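Local coordinates for protein phosphoheptose isomerase (Neisseria gonorrhoeae, PDB 5I01) that probably isomerises sedoheptulose 7-phosphate to D-glycero-D-manno-heptose 7-phosphate, the opening step of heptose biosynthesis, as a zinc-binding homotetramer, at residues Gly47-Gly53 / Ala80-Thr85; Val130-Val134 / Lys154-Met158. The protein carries 1 engineered substitution. One frame throughout, in Å; residues are numbered along the deposited sequence.

Contact 1: residues Gly47-Gly53 / Ala80-Thr85; sequences GKILACG and AAVALT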
loop_
_atom_site.group_PDB
_atom_site.type_symbol
_atom_site.label_atom_id
_atom_site.label_comp_id
_atom_site.label_asym_id
_atom_site.label_seq_id
_atom_site.Cartn_x
_atom_site.Cartn_y
_atom_site.Cartn_z
ATOM N N GLY A 47 8.701 11.752 -20.636
ATOM C CA GLY A 47 7.744 10.660 -20.436
ATOM C C GLY A 47 7.875 10.050 -19.046
ATOM O O GLY A 47 8.740 10.460 -18.239
ATOM N N LYS A 48 7.012 9.069 -18.769
ATOM C CA LYS A 48 7.055 8.314 -17.516
ATOM C C LYS A 48 6.936 6.809 -17.746
ATOM O O LYS A 48 6.490 6.373 -18.800
ATOM C CB LYS A 48 5.987 8.818 -16.534
ATOM C CG LYS A 48 4.545 8.714 -16.993
ATOM C CD LYS A 48 3.641 9.506 -16.041
ATOM C CE LYS A 48 2.185 9.490 -16.458
ATOM N NZ LYS A 48 1.981 9.999 -17.844
ATOM N N ILE A 49 7.376 6.036 -16.751
ATOM C CA ILE A 49 7.291 4.580 -16.771
ATOM C C ILE A 49 6.249 4.106 -15.758
ATOM O O ILE A 49 6.326 4.446 -14.587
ATOM C CB ILE A 49 8.651 3.908 -16.450
ATOM C CG1 ILE A 49 9.749 4.427 -17.396
ATOM C CG2 ILE A 49 8.544 2.391 -16.564
ATOM C CD1 ILE A 49 10.680 5.422 -16.763
ATOM N N LEU A 50 5.284 3.313 -16.226
ATOM C CA LEU A 50 4.330 2.619 -15.368
ATOM C C LEU A 50 4.775 1.167 -15.214
ATOM O O LEU A 50 5.189 0.553 -16.196
ATOM C CB LEU A 50 2.936 2.674 -15.980
ATOM C CG LEU A 50 2.461 4.053 -16.436
ATOM C CD1 LEU A 50 1.025 3.950 -16.943
ATOM C CD2 LEU A 50 2.562 5.073 -15.311
ATOM N N ALA A 51 4.699 0.629 -13.994
ATOM C CA ALA A 51 5.052 -0.771 -13.725
ATOM C C ALA A 51 3.867 -1.497 -13.115
ATOM O O ALA A 51 3.125 -0.910 -12.327
ATOM C CB ALA A 51 6.247 -0.850 -12.800
ATOM N N CYS A 52 3.680 -2.762 -13.488
ATOM C CA CYS A 52 2.661 -3.597 -12.858
ATOM C C CYS A 52 3.015 -5.094 -12.855
ATOM O O CYS A 52 3.850 -5.556 -13.644
ATOM C CB CYS A 52 1.311 -3.385 -13.537
ATOM S SG CYS A 52 1.174 -4.154 -15.161
ATOM N N GLY A 53 2.345 -5.833 -11.971
ATOM C CA GLY A 53 2.578 -7.260 -11.794
ATOM C C GLY A 53 1.814 -7.787 -10.593
ATOM O O GLY A 53 1.270 -6.984 -9.828
ATOM N N ALA A 80 10.537 9.944 -13.410
ATOM C CA ALA A 80 9.092 9.709 -13.484
ATOM C C ALA A 80 8.762 8.221 -13.592
ATOM O O ALA A 80 8.870 7.630 -14.671
ATOM C CB ALA A 80 8.486 10.479 -14.656
ATOM N N ALA A 81 8.372 7.619 -12.466
ATOM C CA ALA A 81 7.950 6.223 -12.454
ATOM C C ALA A 81 6.906 5.946 -11.375
ATOM O O ALA A 81 7.114 6.300 -10.211
ATOM C CB ALA A 81 9.145 5.307 -12.283
ATOM N N VAL A 82 5.796 5.315 -11.781
ATOM C CA VAL A 82 4.665 4.989 -10.904
ATOM C C VAL A 82 4.398 3.475 -10.953
ATOM O O VAL A 82 4.227 2.909 -12.022
ATOM C CB VAL A 82 3.385 5.745 -11.351
ATOM C CG1 VAL A 82 2.222 5.490 -10.392
ATOM C CG2 VAL A 82 3.649 7.242 -11.463
ATOM N N ALA A 83 4.364 2.816 -9.806
ATOM C CA ALA A 83 3.903 1.437 -9.757
ATOM C C ALA A 83 2.386 1.481 -9.699
ATOM O O ALA A 83 1.827 2.239 -8.922
ATOM C CB ALA A 83 4.463 0.731 -8.531
ATOM N N LEU A 84 1.725 0.660 -10.506
ATOM C CA LEU A 84 0.257 0.587 -10.518
ATOM C C LEU A 84 -0.303 -0.427 -9.519
ATOM O O LEU A 84 -1.493 -0.731 -9.543
ATOM C CB LEU A 84 -0.231 0.229 -11.919
ATOM C CG LEU A 84 0.263 1.094 -13.071
ATOM C CD1 LEU A 84 -0.323 0.552 -14.361
ATOM C CD2 LEU A 84 -0.118 2.555 -12.883
ATOM N N THR A 85 0.535 -0.916 -8.615
ATOM C CA THR A 85 0.173 -1.993 -7.697
ATOM C C THR A 85 0.094 -1.524 -6.242
ATOM O O THR A 85 0.079 -2.353 -5.363
ATOM C CB THR A 85 1.223 -3.134 -7.794
ATOM O OG1 THR A 85 2.528 -2.620 -7.504
ATOM C CG2 THR A 85 1.243 -3.738 -9.191
#
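Ile49, Leu50 and Ala51 pair in parallel with Ala81, Val82 and Ala83, the two short strands running 4.8 Å apart with their directions 20° from each other. Four backbone hydrogen bonds join them, using the N-H and carbonyl of both Ile49 and Ala51. Ile49 N donates to Ala80 O at 3.0 Å, and its carbonyl receives Val82 N; Ala51 N then bonds to Val82 O. Past the last bridge, Leu84 N reaches Ala51 O at 2.8 Å, almost straight at 176°. Lys48, Leu50 and Cys52 bond their backbones to strand 117-122, so strand 49-52 is flanked on both edges; strand 81-83 is the outermost within this chain.

Leu50 and Val82 lie alongside each other, Leu50 CD2 being 4.1 Å from Val82 CB. Leu84 CD1 packs against Leu50 CB, and Leu84 CB sits 4.2 Å from Cys52 CB; helix 105-111 covers this face with Leu111 and Val108, and Leu111 of a second subunit also packs on Val82. Ile49, Ala51, Ala81 and Ala83 occupy the other face, where Phe64, Ala61 and Met68 of helix 56-69 pack. At the strand starts Lys48 CB and Ala80 CB meet at 3.5 Å, while the lysine chain leads away to a salt bridge with Asp116. With Thr85 OG1 between its own N and carbonyl carbon (chi1 57°), where it bonds weakly to Ala58 O, the CG2 methyl comes 3.3 Å from Gly53 O.

The strands and helix 56-69 form a beta-alpha-beta crossover of the SIS domain. The four backbone bonds fix the parallel register, while small and aliphatic side chains let helices 56-69 and 105-111 pack on the two faces. Gly53 then leads into Asn54, Gly55 and Gly56, predicted to bind substrate.

Contact 2: residues Val130-Val134 / Lys154-Met158; sequences VIEAV and KIAAM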
loop_
_atom_site.group_PDB
_atom_site.type_symbol
_atom_site.label_atom_id
_atom_site.label_comp_id
_atom_site.label_asym_id
_atom_site.label_seq_id
_atom_site.Cartn_x
_atom_site.Cartn_y
_atom_site.Cartn_z
ATOM N N VAL A 130 -2.184 -8.353 -16.446
ATOM C CA VAL A 130 -1.011 -7.812 -17.158
ATOM C C VAL A 130 -1.211 -7.802 -18.682
ATOM O O VAL A 130 -0.784 -6.865 -19.346
ATOM C CB VAL A 130 0.290 -8.559 -16.809
ATOM C CG1 VAL A 130 1.489 -7.888 -17.492
ATOM C CG2 VAL A 130 0.477 -8.614 -15.295
ATOM N N ILE A 131 -1.864 -8.837 -19.223
ATOM C CA ILE A 131 -2.281 -8.865 -20.648
ATOM C C ILE A 131 -3.199 -7.682 -21.001
ATOM O O ILE A 131 -2.941 -6.960 -21.977
ATOM C CB ILE A 131 -3.000 -10.197 -21.021
ATOM C CG1 ILE A 131 -2.006 -11.382 -21.003
ATOM C CG2 ILE A 131 -3.715 -10.092 -22.379
ATOM C CD1 ILE A 131 -2.676 -12.747 -20.976
ATOM N N GLU A 132 -4.266 -7.490 -20.224
ATOM C CA GLU A 132 -5.183 -6.364 -20.465
ATOM C C GLU A 132 -4.459 -5.007 -20.382
ATOM O O GLU A 132 -4.786 -4.084 -21.142
ATOM C CB GLU A 132 -6.403 -6.412 -19.525
ATOM C CG GLU A 132 -7.521 -7.343 -19.989
ATOM C CD GLU A 132 -8.396 -6.735 -21.093
ATOM O OE1 GLU A 132 -9.058 -5.690 -20.856
ATOM O OE2 GLU A 132 -8.443 -7.304 -22.206
ATOM N N ALA A 133 -3.475 -4.902 -19.481
ATOM C CA ALA A 133 -2.625 -3.700 -19.383
ATOM C C ALA A 133 -1.786 -3.445 -20.644
ATOM O O ALA A 133 -1.615 -2.297 -21.044
ATOM C CB ALA A 133 -1.717 -3.777 -18.163
ATOM N N VAL A 134 -1.261 -4.513 -21.251
ATOM C CA VAL A 134 -0.515 -4.422 -22.517
ATOM C C VAL A 134 -1.397 -3.865 -23.652
ATOM O O VAL A 134 -0.969 -2.975 -24.410
ATOM C CB VAL A 134 0.100 -5.791 -22.909
ATOM C CG1 VAL A 134 0.675 -5.769 -24.325
ATOM C CG2 VAL A 134 1.189 -6.182 -21.915
ATOM N N LYS A 154 1.340 -15.770 -23.294
ATOM C CA LYS A 154 0.588 -14.942 -24.236
ATOM C C LYS A 154 1.213 -13.553 -24.416
ATOM O O LYS A 154 1.127 -12.975 -25.500
ATOM C CB LYS A 154 -0.857 -14.786 -23.785
ATOM C CG LYS A 154 -1.598 -16.104 -23.605
ATOM C CD LYS A 154 -3.072 -15.968 -23.973
ATOM C CE LYS A 154 -3.871 -17.195 -23.577
ATOM N NZ LYS A 154 -3.925 -17.357 -22.100
ATOM N N ILE A 155 1.843 -13.034 -23.357
ATOM C CA ILE A 155 2.487 -11.704 -23.381
ATOM C C ILE A 155 3.615 -11.599 -24.422
ATOM O O ILE A 155 3.642 -10.639 -25.191
ATOM C CB ILE A 155 2.958 -11.260 -21.968
ATOM C CG1 ILE A 155 1.735 -10.971 -21.086
ATOM C CG2 ILE A 155 3.839 -10.013 -22.048
ATOM C CD1 ILE A 155 2.018 -10.906 -19.597
ATOM N N ALA A 156 4.512 -12.586 -24.462
ATOM C CA ALA A 156 5.589 -12.627 -25.466
ATOM C C ALA A 156 5.038 -12.657 -26.890
ATOM O O ALA A 156 5.540 -11.942 -27.766
ATOM C CB ALA A 156 6.504 -13.820 -25.237
ATOM N N ALA A 157 4.000 -13.469 -27.103
ATOM C CA ALA A 157 3.287 -13.525 -28.393
ATOM C C ALA A 157 2.693 -12.179 -28.823
ATOM O O ALA A 157 2.624 -11.891 -30.008
ATOM C CB ALA A 157 2.189 -14.590 -28.356
ATOM N N MET A 158 2.309 -11.358 -27.850
ATOM C CA MET A 158 1.531 -10.130 -28.061
ATOM C C MET A 158 2.346 -8.877 -28.425
ATOM O O MET A 158 1.761 -7.880 -28.830
ATOM C CB MET A 158 0.732 -9.864 -26.772
ATOM C CG MET A 158 -0.537 -9.031 -26.880
ATOM S SD MET A 158 -1.307 -8.656 -25.271
ATOM C CE MET A 158 -0.761 -10.010 -24.240
#
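Lys154 meets Ile131 through its aliphatic root, with CB 3.9 Å from Ile131 CD1, whereas the rest of the chain leads away from the neighbouring helix. Its backbone N is bonded to the side chain of Asn126. Ile155 follows with two contacts. Its CG1 rests 3.8 Å from Ile131 CG1, and its CD1 reaches further, to 3.7 Å from Val130 CG1, the Ile155 and Val130 side chains crossing at about a right angle. The same isoleucine packs on Ala146, Thr148 and Ser122 of the sheet; Ser122, like Ser127 close to Val130, is a predicted substrate-binding residue. Here helices 128-139 and 153-158, which follow the adjacent parallel strands 117-122 and 143-149 in the alternating alpha/beta order of the SIS fold, run nearly parallel, their short axes 10.4 Å apart and 12° from alignment. A turn beyond Ile155, Met158 extends toward helix 128-139 with CG anti to its backbone N (chi1 -156°), then turns at the CG-SD bond (chi3 -26°). SD meets Val134 CG1 tip to tip at 3.6 Å. The turn carries CE back along the helix to Ile131, 3.5 Å from its CG2.

Contact 1 closes before contact 2 opens along the chain, and their centres lie 16 Å apart within the same SIS-family region. Contact 1 lies within the parallel sheet and ends at its edge; contact 2 joins two helices that pack over the sheet. Strand 117-122 connects them, pairing with strand 49-52 and leading, through the loop holding Ser124 and Ser127, into helix 128-139. They also touch directly, Cys52 SG lying 4.2 Å from Ala133 CB. The contacts adjoin the loops after strand 49-52 and before helix 128-139, whose predicted substrate residues probably form part of the sugar-phosphate site.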